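Copper-containing nitrite reductase (Thermus scotoductus, PDB 6HBE) probably catalyses the one-electron reduction of nitrite to nitric oxide, working as a copper-containing homotrimer whose subunits each have three domains. Local coordinates at residues C[25-31]-C[43-48]; C[166-171]-C[352-357]; C[170-175]-C[208-212]; C[174-178]-C[308-312]; C[418-424]-C[436-442]. All blocks are in the same frame, centred on the assembly; numbering follows the deposited sequence.

Contact 1 of 5, residues C[25-31]-C[43-48]; sequences TLEARSS and GFSFND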
# COMPACT_ATOMS: atom_id res chain seq x y z
N THR C 25 0.36 4.21 -35.32
CA THR C 25 1.30 5.29 -35.09
C THR C 25 1.12 5.87 -33.68
O THR C 25 0.03 6.27 -33.30
CB THR C 25 1.19 6.40 -36.14
OG1 THR C 25 1.38 5.83 -37.45
CG2 THR C 25 2.28 7.46 -35.92
N LEU C 26 2.19 5.82 -32.88
CA LEU C 26 2.22 6.47 -31.56
C LEU C 26 3.16 7.67 -31.54
O LEU C 26 4.32 7.56 -31.98
CB LEU C 26 2.63 5.46 -30.47
CG LEU C 26 1.70 4.26 -30.29
CD1 LEU C 26 2.29 3.24 -29.34
CD2 LEU C 26 0.32 4.69 -29.81
N GLU C 27 2.69 8.80 -31.00
CA GLU C 27 3.42 10.03 -30.95
C GLU C 27 3.67 10.51 -29.51
O GLU C 27 2.75 10.99 -28.83
CB GLU C 27 2.69 11.12 -31.76
CG GLU C 27 2.47 10.73 -33.22
CD GLU C 27 2.00 11.89 -34.09
OE1 GLU C 27 1.28 12.77 -33.57
OE2 GLU C 27 2.33 11.90 -35.30
N ALA C 28 4.91 10.39 -29.05
CA ALA C 28 5.28 10.83 -27.70
C ALA C 28 5.31 12.35 -27.58
O ALA C 28 5.93 13.04 -28.42
CB ALA C 28 6.62 10.23 -27.27
N ARG C 29 4.65 12.88 -26.55
CA ARG C 29 4.57 14.33 -26.29
C ARG C 29 4.37 14.72 -24.83
O ARG C 29 4.10 13.87 -23.99
CB ARG C 29 3.48 14.96 -27.13
CG ARG C 29 2.20 14.17 -27.18
CD ARG C 29 1.45 14.51 -28.45
NE ARG C 29 1.17 15.93 -28.50
CZ ARG C 29 0.46 16.53 -29.45
NH1 ARG C 29 -0.07 15.84 -30.46
NH2 ARG C 29 0.27 17.84 -29.35
N SER C 30 4.57 16.00 -24.54
CA SER C 30 4.20 16.64 -23.29
C SER C 30 2.75 17.09 -23.41
O SER C 30 2.37 17.66 -24.44
CB SER C 30 5.05 17.89 -23.04
OG SER C 30 6.30 17.51 -22.51
N SER C 31 1.94 16.87 -22.37
CA SER C 31 0.49 17.21 -22.44
C SER C 31 -0.10 17.70 -21.11
O SER C 31 0.54 17.61 -20.03
CB SER C 31 -0.31 15.99 -22.92
OG SER C 31 0.24 15.37 -24.09
N GLY C 43 1.72 16.23 -17.58
CA GLY C 43 2.50 15.01 -17.71
C GLY C 43 2.98 14.74 -19.12
O GLY C 43 3.24 15.66 -19.88
N PHE C 44 3.13 13.47 -19.44
CA PHE C 44 3.53 13.01 -20.77
C PHE C 44 2.43 12.11 -21.33
O PHE C 44 1.74 11.42 -20.56
CB PHE C 44 4.82 12.19 -20.71
CG PHE C 44 6.04 12.94 -20.19
CD1 PHE C 44 6.55 14.04 -20.88
CD2 PHE C 44 6.71 12.51 -19.03
CE1 PHE C 44 7.68 14.74 -20.42
CE2 PHE C 44 7.84 13.20 -18.56
CZ PHE C 44 8.32 14.31 -19.25
N SER C 45 2.29 12.07 -22.66
CA SER C 45 1.30 11.20 -23.33
C SER C 45 1.82 10.54 -24.60
O SER C 45 2.94 10.86 -25.09
CB SER C 45 0.05 12.01 -23.68
OG SER C 45 0.30 12.89 -24.76
N PHE C 46 1.03 9.60 -25.10
CA PHE C 46 1.03 9.24 -26.51
C PHE C 46 -0.23 9.87 -27.14
O PHE C 46 -1.36 9.65 -26.68
CB PHE C 46 1.02 7.75 -26.72
CG PHE C 46 2.28 7.06 -26.26
CD1 PHE C 46 3.45 7.19 -26.99
CD2 PHE C 46 2.31 6.36 -25.06
CE1 PHE C 46 4.61 6.58 -26.56
CE2 PHE C 46 3.47 5.74 -24.63
CZ PHE C 46 4.62 5.86 -25.38
N ASN C 47 -0.01 10.69 -28.17
CA ASN C 47 -1.09 11.30 -28.96
C ASN C 47 -2.05 12.20 -28.20
O ASN C 47 -3.23 12.29 -28.56
CB ASN C 47 -1.87 10.22 -29.70
CG ASN C 47 -0.99 9.33 -30.56
OD1 ASN C 47 -0.02 8.69 -30.08
ND2 ASN C 47 -1.33 9.24 -31.82
N ASP C 48 -1.54 12.86 -27.17
CA ASP C 48 -2.26 13.86 -26.41
C ASP C 48 -3.49 13.34 -25.59
O ASP C 48 -4.42 14.11 -25.34
CB ASP C 48 -2.64 14.99 -27.36
CG ASP C 48 -2.67 16.37 -26.70
OD1 ASP C 48 -1.76 16.71 -25.89
OD2 ASP C 48 -3.59 17.14 -27.05
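Strands 21-36 and 39-46 form a beta hairpin in the first cupredoxin domain, and the contact lies along its antiparallel pairing. Two hydrogen-bonded pairs supply four backbone bonds: Arg29 N to Ser45 O (3.0 Å) and Ser45 N to Arg29 O (2.9 Å), then Ser31 N to Gly43 O (3.1 Å) and Gly43 N to Ser31 O (3.0 Å). Beyond Phe46 the second strand ends, since Asn47 and Asp48 both take positive phi. Asn47 nevertheless imitates a further pair: its N donates to Glu27 O (2.9 Å), while its side-chain OD1, in place of a backbone carbonyl, accepts from Glu27 N (2.9 Å). On the face bearing Arg29, Ser31 and Ser45, the hydroxyls Ser31 OG and Ser45 OG are hydrogen-bonded at 2.6 Å, and Asp48 OD1 lies 3.0 Å from Ser31 OG. Asp48 N adds a weak bond to Ser45 OG (3.0 Å). Arg29 NE is 4.0 Å from Asp48 OD1, which sits over the guanidinium face, so the two attract by charge alone. The other face carries Ala28, Ser30, Phe44 and Phe46, with Ala28 CB 4.2 Å from Phe46 CE1 and Ser30 OG hydrogen-bonded to Asp71 OD2. Phe44 stacks on His125 and meets His75 edge-to-face, both type 1 copper ligands, while Ser45 O accepts from the ligand Gln130. The Arg29-Ser31-Ser45 face is thus polar, while on the other Phe44 packs against the copper ligands.

Contact 2 of 5, residues C[166-171]-C[352-357]; sequences SGRDFY and QMVGNS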
# COMPACT_ATOMS: atom_id res chain seq x y z
N SER C 166 3.32 14.46 -6.62
CA SER C 166 4.77 14.62 -6.44
C SER C 166 5.47 13.30 -6.59
O SER C 166 4.85 12.26 -6.44
CB SER C 166 5.12 15.22 -5.09
OG SER C 166 4.72 14.36 -4.02
N GLY C 167 6.77 13.35 -6.90
CA GLY C 167 7.57 12.13 -6.92
C GLY C 167 7.73 11.50 -5.52
O GLY C 167 7.93 10.28 -5.39
N ARG C 168 7.70 12.32 -4.47
CA ARG C 168 7.66 11.88 -3.09
C ARG C 168 6.43 10.99 -2.84
O ARG C 168 6.54 9.93 -2.25
CB ARG C 168 7.60 13.10 -2.15
CG ARG C 168 7.53 12.83 -0.65
CD ARG C 168 8.79 12.25 -0.04
NE ARG C 168 8.89 10.79 -0.15
CZ ARG C 168 10.01 10.07 -0.12
NH1 ARG C 168 11.23 10.64 -0.07
NH2 ARG C 168 9.93 8.73 -0.19
N ASP C 169 5.26 11.45 -3.29
CA ASP C 169 4.01 10.67 -3.13
C ASP C 169 4.06 9.41 -4.00
O ASP C 169 3.56 8.36 -3.56
CB ASP C 169 2.78 11.49 -3.54
CG ASP C 169 2.41 12.55 -2.51
OD1 ASP C 169 2.97 12.53 -1.40
OD2 ASP C 169 1.52 13.37 -2.81
N PHE C 170 4.69 9.48 -5.17
CA PHE C 170 4.87 8.28 -6.01
C PHE C 170 5.69 7.17 -5.29
O PHE C 170 5.29 5.98 -5.31
CB PHE C 170 5.48 8.62 -7.37
CG PHE C 170 5.69 7.39 -8.25
CD1 PHE C 170 4.59 6.67 -8.74
CD2 PHE C 170 6.96 6.96 -8.56
CE1 PHE C 170 4.79 5.52 -9.51
CE2 PHE C 170 7.16 5.79 -9.31
CZ PHE C 170 6.07 5.09 -9.79
N TYR C 171 6.83 7.53 -4.71
CA TYR C 171 7.63 6.58 -3.89
C TYR C 171 6.80 5.98 -2.74
O TYR C 171 6.85 4.79 -2.48
CB TYR C 171 8.90 7.26 -3.34
CG TYR C 171 10.14 7.10 -4.17
CD1 TYR C 171 10.19 7.56 -5.48
CD2 TYR C 171 11.30 6.57 -3.62
CE1 TYR C 171 11.35 7.43 -6.24
CE2 TYR C 171 12.46 6.44 -4.36
CZ TYR C 171 12.48 6.86 -5.68
OH TYR C 171 13.63 6.70 -6.42
N GLN C 352 14.79 17.19 -1.08
CA GLN C 352 15.00 15.90 -1.74
C GLN C 352 14.79 16.00 -3.24
O GLN C 352 13.84 16.63 -3.69
CB GLN C 352 14.02 14.85 -1.20
CG GLN C 352 14.12 14.57 0.27
CD GLN C 352 13.19 13.45 0.73
OE1 GLN C 352 12.12 13.26 0.16
NE2 GLN C 352 13.59 12.71 1.74
N MET C 353 15.67 15.35 -4.00
CA MET C 353 15.38 14.97 -5.38
C MET C 353 14.80 13.55 -5.31
O MET C 353 15.44 12.67 -4.78
CB MET C 353 16.65 14.97 -6.24
CG MET C 353 17.35 16.33 -6.34
SD MET C 353 19.12 16.15 -6.08
CE MET C 353 19.70 17.70 -6.83
N VAL C 354 13.57 13.37 -5.79
CA VAL C 354 12.84 12.10 -5.62
C VAL C 354 11.74 11.95 -6.68
O VAL C 354 10.92 12.85 -6.86
CB VAL C 354 12.32 11.93 -4.16
CG1 VAL C 354 11.46 13.09 -3.70
CG2 VAL C 354 11.58 10.60 -3.96
N GLY C 355 11.73 10.82 -7.39
CA GLY C 355 10.78 10.61 -8.50
C GLY C 355 10.80 11.70 -9.55
O GLY C 355 9.75 12.16 -10.00
N ASN C 356 12.01 12.13 -9.96
CA ASN C 356 12.21 13.24 -10.91
C ASN C 356 11.41 14.48 -10.49
O ASN C 356 10.68 15.07 -11.29
CB ASN C 356 11.88 12.84 -12.35
CG ASN C 356 12.90 11.88 -12.96
OD1 ASN C 356 13.74 11.29 -12.27
ND2 ASN C 356 12.83 11.73 -14.27
N SER C 357 11.55 14.84 -9.21
CA SER C 357 10.94 16.04 -8.66
C SER C 357 11.73 16.55 -7.49
O SER C 357 12.58 15.84 -6.96
CB SER C 357 9.47 15.81 -8.25
OG SER C 357 9.32 15.08 -7.04
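An N-capped helix, 167-172, meets the turn after strand 349-353 of the C-terminal plastocyanin/azurin-like domain. Ser166, with chi1 at 63° (p), is the N-cap: its OG accepts from Asp169 N at 3.0 Å. Ser357 is also p (76°), which brings its OG within 3.1 Å of Gly167 N, a donor in the first turn of the helix, while the same hydroxyl donates to Val354 O (2.8 Å). Gly167 and Gly355 come within 3.9 Å of each other, CA to CA; a CB on either would clash with the opposite segment, and Gly355 also has positive phi. Arg168 leaves the helix sideways, but its t, p, m course brings the guanidinium round to the extended Gln352 (m, t); Arg168 NH2 forms a salt bridge with Asp172. Val354, at p, places CG2 against the Tyr171 ring, whose chi1 of -93° lies between wells. Tyr171 O accepts from Lys274 of a second subunit, so this junction between domains also borders the trimer interface. The Val354 CG2 methyl makes a CH-pi contact, 3.7 Å from the Tyr171 ring centroid and 14° off its normal, and Arg168 NH1 donates to Gln352 OE1 at 2.8 Å.

Contact 3 of 5, residues C[170-175]-C[208-212]; sequences FYDGKA and GPNLT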
# COMPACT_ATOMS: atom_id res chain seq x y z
N PHE C 170 4.69 9.48 -5.17
CA PHE C 170 4.87 8.28 -6.01
C PHE C 170 5.69 7.17 -5.29
O PHE C 170 5.29 5.98 -5.31
CB PHE C 170 5.48 8.62 -7.37
CG PHE C 170 5.69 7.39 -8.25
CD1 PHE C 170 4.59 6.67 -8.74
CD2 PHE C 170 6.96 6.96 -8.56
CE1 PHE C 170 4.79 5.52 -9.51
CE2 PHE C 170 7.16 5.79 -9.31
CZ PHE C 170 6.07 5.09 -9.79
N TYR C 171 6.83 7.53 -4.71
CA TYR C 171 7.63 6.58 -3.89
C TYR C 171 6.80 5.98 -2.74
O TYR C 171 6.85 4.79 -2.48
CB TYR C 171 8.90 7.26 -3.34
CG TYR C 171 10.14 7.10 -4.17
CD1 TYR C 171 10.19 7.56 -5.48
CD2 TYR C 171 11.30 6.57 -3.62
CE1 TYR C 171 11.35 7.43 -6.24
CE2 TYR C 171 12.46 6.44 -4.36
CZ TYR C 171 12.48 6.86 -5.68
OH TYR C 171 13.63 6.70 -6.42
N ASP C 172 6.02 6.82 -2.08
CA ASP C 172 5.20 6.42 -0.94
C ASP C 172 3.87 5.69 -1.27
O ASP C 172 3.15 5.27 -0.34
CB ASP C 172 4.92 7.69 -0.09
CG ASP C 172 6.19 8.32 0.50
OD1 ASP C 172 7.23 7.68 0.53
OD2 ASP C 172 6.14 9.50 0.94
N GLY C 173 3.52 5.54 -2.55
CA GLY C 173 2.25 4.92 -2.96
C GLY C 173 1.01 5.72 -2.63
O GLY C 173 -0.07 5.15 -2.42
N LYS C 174 1.15 7.04 -2.50
CA LYS C 174 0.06 7.92 -2.12
C LYS C 174 -0.54 8.61 -3.39
O LYS C 174 -0.15 9.72 -3.75
CB LYS C 174 0.57 8.95 -1.11
CG LYS C 174 -0.53 9.85 -0.55
CD LYS C 174 0.01 11.02 0.27
CE LYS C 174 -1.13 11.94 0.71
NZ LYS C 174 -0.72 13.25 1.30
N ALA C 175 -1.49 7.95 -4.06
CA ALA C 175 -2.13 8.53 -5.27
C ALA C 175 -3.09 9.65 -4.94
O ALA C 175 -3.90 9.51 -3.99
CB ALA C 175 -2.90 7.45 -6.03
N GLY C 208 -1.88 0.58 -12.85
CA GLY C 208 -1.25 1.03 -11.62
C GLY C 208 -0.87 2.53 -11.73
O GLY C 208 -1.73 3.34 -12.06
N PRO C 209 0.40 2.90 -11.49
CA PRO C 209 1.53 1.99 -11.41
C PRO C 209 1.87 1.36 -10.06
O PRO C 209 2.78 0.47 -10.02
CB PRO C 209 2.72 2.87 -11.88
CG PRO C 209 2.10 4.03 -12.53
CD PRO C 209 0.89 4.28 -11.69
N ASN C 210 1.21 1.77 -8.97
CA ASN C 210 1.48 1.22 -7.62
C ASN C 210 0.41 0.32 -6.98
O ASN C 210 0.75 -0.58 -6.23
CB ASN C 210 1.73 2.38 -6.63
CG ASN C 210 3.11 2.98 -6.76
OD1 ASN C 210 4.09 2.27 -7.01
ND2 ASN C 210 3.21 4.27 -6.56
N LEU C 211 -0.87 0.58 -7.25
CA LEU C 211 -1.97 0.01 -6.42
C LEU C 211 -2.69 -1.16 -7.09
O LEU C 211 -2.77 -1.23 -8.33
CB LEU C 211 -2.96 1.09 -6.01
CG LEU C 211 -2.30 2.29 -5.36
CD1 LEU C 211 -3.29 3.39 -5.16
CD2 LEU C 211 -1.55 1.94 -4.06
N THR C 212 -3.19 -2.07 -6.27
CA THR C 212 -3.92 -3.26 -6.75
C THR C 212 -5.40 -2.86 -6.87
O THR C 212 -5.86 -1.93 -6.18
CB THR C 212 -3.67 -4.42 -5.76
OG1 THR C 212 -2.27 -4.79 -5.83
CG2 THR C 212 -4.57 -5.65 -6.00
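Helix 167-172 gives way at Gly173, whose positive phi (68°) and two bonds back into the last turn make a Schellman motif; the bond from Gly173 N to Phe170 O is weak at 3.3 Å. Opposite it runs segment 208-212, the connection between strands 199-208 and 213-217. It turns at Gly208, also of positive phi, and passes through a cis peptide bond before Pro209. The nearest backbone approach is Gly173 to Asn210, 6.0 Å between CA atoms, so side chains must span the gap. Asn210 does this with a hydrogen bond from its ND2 to Phe170 O (3.0 Å), an oxygen that also serves the helix terminus. The two connected strands belong to different sheets of the second cupredoxin domain, so the contact fastens the C-terminal end of the helix to a sheet-to-sheet connection of the beta sandwich. Glu162 of strand 154-163 accepts from the backbone of the same connection, OE1 from Asn210 N and OE2 from Leu211 N. Pro209 lies at the edge of the Phe170 ring, CB to CE1 4.1 Å. Farther along, Leu211 CD2 reaches Gly173 O at 3.9 Å, and its CD1 lies 4.2 Å from Ala175 CB. A second subunit borders the same site: its Gly270 packs on Phe170 and its Phe269 on Pro209.

Contact 4 of 5, residues C[174-178]-C[308-312]; sequences KALYV and KRVVD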
# COMPACT_ATOMS: atom_id res chain seq x y z
N LYS C 174 1.15 7.04 -2.50
CA LYS C 174 0.06 7.92 -2.12
C LYS C 174 -0.54 8.61 -3.39
O LYS C 174 -0.15 9.72 -3.75
CB LYS C 174 0.57 8.95 -1.11
CG LYS C 174 -0.53 9.85 -0.55
CD LYS C 174 0.01 11.02 0.27
CE LYS C 174 -1.13 11.94 0.71
NZ LYS C 174 -0.72 13.25 1.30
N ALA C 175 -1.49 7.95 -4.06
CA ALA C 175 -2.13 8.53 -5.27
C ALA C 175 -3.09 9.65 -4.94
O ALA C 175 -3.90 9.51 -3.99
CB ALA C 175 -2.90 7.45 -6.03
N LEU C 176 -3.05 10.75 -5.70
CA LEU C 176 -4.06 11.82 -5.52
C LEU C 176 -5.41 11.40 -6.13
O LEU C 176 -6.46 11.52 -5.47
CB LEU C 176 -3.57 13.15 -6.10
CG LEU C 176 -4.50 14.35 -6.03
CD1 LEU C 176 -4.81 14.75 -4.61
CD2 LEU C 176 -3.87 15.53 -6.80
N TYR C 177 -5.39 10.87 -7.36
CA TYR C 177 -6.63 10.44 -8.01
C TYR C 177 -6.42 9.05 -8.57
O TYR C 177 -5.28 8.67 -8.89
CB TYR C 177 -7.07 11.42 -9.12
CG TYR C 177 -7.30 12.84 -8.64
CD1 TYR C 177 -8.18 13.12 -7.62
CD2 TYR C 177 -6.60 13.91 -9.22
CE1 TYR C 177 -8.35 14.44 -7.13
CE2 TYR C 177 -6.78 15.22 -8.76
CZ TYR C 177 -7.67 15.49 -7.74
OH TYR C 177 -7.83 16.82 -7.31
N VAL C 178 -7.51 8.29 -8.61
CA VAL C 178 -7.54 6.97 -9.27
C VAL C 178 -8.79 6.91 -10.15
O VAL C 178 -9.87 7.32 -9.70
CB VAL C 178 -7.51 5.82 -8.25
CG1 VAL C 178 -7.32 4.48 -8.99
CG2 VAL C 178 -6.37 6.01 -7.26
N LYS C 308 -9.36 25.29 -10.83
CA LYS C 308 -9.23 25.30 -9.36
C LYS C 308 -7.98 24.60 -8.83
O LYS C 308 -7.55 24.86 -7.72
CB LYS C 308 -10.51 24.87 -8.63
CG LYS C 308 -11.09 23.53 -8.98
CD LYS C 308 -12.51 23.37 -8.43
CE LYS C 308 -13.08 22.06 -8.96
NZ LYS C 308 -14.35 21.59 -8.31
N ARG C 309 -7.34 23.77 -9.66
CA ARG C 309 -6.14 23.05 -9.25
C ARG C 309 -5.35 22.65 -10.49
O ARG C 309 -5.96 22.24 -11.51
CB ARG C 309 -6.52 21.80 -8.42
CG ARG C 309 -5.38 20.85 -8.09
CD ARG C 309 -5.78 19.76 -7.09
NE ARG C 309 -5.55 20.15 -5.70
CZ ARG C 309 -6.03 19.51 -4.62
NH1 ARG C 309 -6.78 18.40 -4.74
NH2 ARG C 309 -5.74 19.99 -3.41
N VAL C 310 -4.03 22.82 -10.44
CA VAL C 310 -3.12 22.23 -11.42
C VAL C 310 -2.16 21.30 -10.71
O VAL C 310 -1.42 21.72 -9.84
CB VAL C 310 -2.28 23.30 -12.19
CG1 VAL C 310 -1.44 22.61 -13.28
CG2 VAL C 310 -3.21 24.34 -12.80
N VAL C 311 -2.16 20.03 -11.12
CA VAL C 311 -1.35 18.98 -10.53
C VAL C 311 -0.16 18.75 -11.48
O VAL C 311 -0.36 18.70 -12.70
CB VAL C 311 -2.17 17.66 -10.40
CG1 VAL C 311 -1.34 16.56 -9.75
CG2 VAL C 311 -3.48 17.90 -9.64
N ASP C 312 1.05 18.63 -10.92
CA ASP C 312 2.24 18.34 -11.71
C ASP C 312 3.24 17.56 -10.86
O ASP C 312 3.87 18.14 -9.99
CB ASP C 312 2.87 19.66 -12.22
CG ASP C 312 4.08 19.43 -13.13
OD1 ASP C 312 4.60 18.29 -13.31
OD2 ASP C 312 4.51 20.43 -13.72
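A classic beta bulge, in which Leu176 and Tyr177 both face Ala163 of the neighbouring strand 154-163, directs two successive side chains toward segment 308-312. The backbones stay well apart, with Leu176 CA and Val311 CA 9.1 Å from each other, so the contact is made by side chains throughout. Leu176 reaches Val311 through CD2, 3.7 Å from CG2, and the same Val311 CG2 also lies 4.3 Å from Tyr177 CE2. One methyl group therefore touches both bulge residues. The polar part is a single hydrogen bond, from Arg309 NH1 to Tyr177 OH (3.2 Å, N-H...O angle 163°), in which the hydroxyl lies near the guanidinium plane. Leu176 CD1 is 4.1 Å from Arg309 NH1 and borders the charged group with hydrocarbon. Both polar ends have further partners: Tyr177 OH is hydrogen-bonded to His410 of a third subunit, and Arg309 NH2 forms salt bridges with Glu322 and with Glu376 of that subunit, so the contact extends into the trimer interface. The Tyr177 side chain also comes to about 5 Å from that of the calcium ligand Asp36. Within the chain, strand 177-180 is an edge strand of the second domain's six-stranded sheet, beside 154-163, while strand 309-311 runs parallel to 39-46 at the border of the first domain's sheet; the contact bridges the two sheet edges.

Contact 5 of 5, residues C[418-424]-C[436-442]; sequences FTKPGEY and GIIRVYE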
# COMPACT_ATOMS: atom_id res chain seq x y z
N PHE C 418 22.51 30.42 2.46
CA PHE C 418 21.94 31.65 1.91
C PHE C 418 22.05 32.79 2.95
O PHE C 418 21.55 32.66 4.07
CB PHE C 418 20.46 31.43 1.48
CG PHE C 418 20.30 30.52 0.29
CD1 PHE C 418 20.38 31.02 -1.00
CD2 PHE C 418 20.07 29.16 0.47
CE1 PHE C 418 20.25 30.18 -2.10
CE2 PHE C 418 19.95 28.32 -0.62
CZ PHE C 418 20.02 28.82 -1.91
N THR C 419 22.74 33.88 2.59
CA THR C 419 23.01 35.01 3.53
C THR C 419 22.22 36.31 3.26
O THR C 419 22.20 37.22 4.11
CB THR C 419 24.52 35.40 3.50
OG1 THR C 419 24.87 35.85 2.19
CG2 THR C 419 25.40 34.19 3.91
N LYS C 420 21.58 36.40 2.10
CA LYS C 420 20.88 37.61 1.68
C LYS C 420 19.50 37.25 1.14
O LYS C 420 19.33 36.13 0.64
CB LYS C 420 21.68 38.31 0.58
CG LYS C 420 23.10 38.72 0.96
CD LYS C 420 23.70 39.63 -0.10
CE LYS C 420 25.23 39.63 -0.07
NZ LYS C 420 25.76 40.19 1.19
N PRO C 421 18.52 38.18 1.23
CA PRO C 421 17.19 37.91 0.69
C PRO C 421 17.17 37.84 -0.83
O PRO C 421 18.06 38.39 -1.49
CB PRO C 421 16.33 39.08 1.21
CG PRO C 421 17.28 40.17 1.54
CD PRO C 421 18.62 39.54 1.82
N GLY C 422 16.15 37.15 -1.36
CA GLY C 422 16.04 36.88 -2.80
C GLY C 422 15.12 35.71 -3.10
O GLY C 422 14.72 34.98 -2.18
N GLU C 423 14.76 35.54 -4.37
CA GLU C 423 14.11 34.31 -4.84
C GLU C 423 14.67 33.79 -6.15
O GLU C 423 15.27 34.55 -6.95
CB GLU C 423 12.59 34.46 -4.90
CG GLU C 423 12.04 35.75 -5.48
CD GLU C 423 10.52 35.80 -5.41
OE1 GLU C 423 9.86 34.76 -5.68
OE2 GLU C 423 9.97 36.87 -5.09
N TYR C 424 14.50 32.47 -6.33
CA TYR C 424 15.14 31.71 -7.40
C TYR C 424 14.23 30.58 -7.87
O TYR C 424 13.68 29.86 -7.03
CB TYR C 424 16.46 31.10 -6.88
CG TYR C 424 17.34 32.10 -6.16
CD1 TYR C 424 18.21 32.93 -6.87
CD2 TYR C 424 17.27 32.24 -4.77
CE1 TYR C 424 19.00 33.86 -6.22
CE2 TYR C 424 18.06 33.18 -4.10
CZ TYR C 424 18.92 33.99 -4.84
OH TYR C 424 19.71 34.93 -4.20
N GLY C 436 11.70 23.65 -9.20
CA GLY C 436 11.47 24.06 -7.83
C GLY C 436 11.79 25.53 -7.59
O GLY C 436 12.35 26.20 -8.48
N ILE C 437 11.46 26.00 -6.39
CA ILE C 437 11.66 27.41 -5.95
C ILE C 437 12.28 27.45 -4.57
O ILE C 437 11.87 26.69 -3.66
CB ILE C 437 10.33 28.20 -5.93
CG1 ILE C 437 9.82 28.45 -7.36
CG2 ILE C 437 10.46 29.52 -5.19
CD1 ILE C 437 8.39 28.93 -7.46
N ILE C 438 13.24 28.36 -4.37
CA ILE C 438 13.68 28.75 -3.02
C ILE C 438 13.54 30.27 -2.88
O ILE C 438 13.96 31.02 -3.78
CB ILE C 438 15.16 28.34 -2.74
CG1 ILE C 438 15.29 26.83 -2.62
CG2 ILE C 438 15.68 28.99 -1.45
CD1 ILE C 438 16.72 26.33 -2.64
N ARG C 439 12.94 30.70 -1.77
CA ARG C 439 12.86 32.11 -1.40
C ARG C 439 13.51 32.29 -0.05
O ARG C 439 13.32 31.46 0.83
CB ARG C 439 11.43 32.59 -1.29
CG ARG C 439 10.59 32.28 -2.51
CD ARG C 439 9.27 33.03 -2.48
NE ARG C 439 8.48 32.75 -3.68
CZ ARG C 439 7.42 31.92 -3.77
NH1 ARG C 439 6.95 31.26 -2.72
NH2 ARG C 439 6.81 31.76 -4.94
N VAL C 440 14.28 33.38 0.10
CA VAL C 440 15.03 33.65 1.32
C VAL C 440 14.54 34.99 1.87
O VAL C 440 14.60 36.00 1.18
CB VAL C 440 16.56 33.70 1.07
CG1 VAL C 440 17.32 33.79 2.38
CG2 VAL C 440 17.01 32.47 0.29
N TYR C 441 14.08 34.99 3.12
CA TYR C 441 13.46 36.17 3.71
C TYR C 441 14.33 36.75 4.82
O TYR C 441 15.16 36.07 5.39
CB TYR C 441 12.02 35.91 4.17
CG TYR C 441 11.83 34.96 5.34
CD1 TYR C 441 11.64 33.59 5.13
CD2 TYR C 441 11.77 35.43 6.65
CE1 TYR C 441 11.43 32.72 6.20
CE2 TYR C 441 11.57 34.56 7.72
CZ TYR C 441 11.40 33.20 7.49
OH TYR C 441 11.21 32.35 8.56
N GLU C 442 14.11 38.05 5.09
CA GLU C 442 14.86 38.81 6.10
C GLU C 442 13.95 39.93 6.63
O GLU C 442 13.19 40.51 5.86
CB GLU C 442 16.13 39.44 5.49
CG GLU C 442 16.94 40.34 6.42
CD GLU C 442 18.12 41.01 5.72
OE1 GLU C 442 17.90 41.94 4.89
OE2 GLU C 442 19.27 40.61 6.02
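Glu423 and Arg439 form a salt bridge across a beta hairpin of the C-terminal cupredoxin domain, with Arg439 NE donating to Glu423 OE1 at 3.2 Å; Arg439 NH1 has a second salt-bridge partner in Glu364. The two residues are a non-hydrogen-bonded pair with CA atoms 4.3 Å apart, so their side chains leave the sheet together on one face. Flanking them are two hydrogen-bonded pairs: Val440 N to Gly422 O (2.8 Å) and Gly422 N to Val440 O (3.2 Å), then Tyr424 N to Ile438 O (3.0 Å) and Ile438 N to Tyr424 O (3.1 Å). Strands 422-424 and 436-442 run at 176°, almost exactly antiparallel. The loop between these two strands of the hairpin carries the copper ligands Cys428, His431 and Met434, as in plastocyanin-like folds. The opposite face, with Tyr424, Ile438 and Val440, is hydrophobic, and Phe418 packs beneath it, its CZ 4.2 Å from Ile438 CD1. Tyr424 OH bonds to Glu401 N. At the far end Glu442 pairs with an antiparallel strand of a third subunit, carrying the sheet across the interface. Val440 is wedged between Phe418 and the turn into the strand: its CG2 is 3.8 Å from Phe418 CB, and its CG1 lies 3.5 Å from Lys420 O.

Overall arrangement
Contacts 1 and 5, with centres 36 Å apart, both pair the strands of an antiparallel hairpin by backbone hydrogen bonds and are only partly buried; contact 1 lies against the type 1 copper site, whereas the hairpin of contact 5 leads into a copper-binding loop farther off. Contact 5 lies far out, contacts 3 and 4 nearest the middle of the chain. Contacts 2, 3 and 4 join separate elements mainly through side chains, with a close glycine-glycine backbone approach in contact 2. Contacts 2 and 3 share Phe170 and Tyr171, reach different domains and both touch the second subunit. Contact 4 meets the sheet of contact 1 through strand 309-311. Contacts 2 and 4 are buried; contacts 4 and 5 border the third subunit.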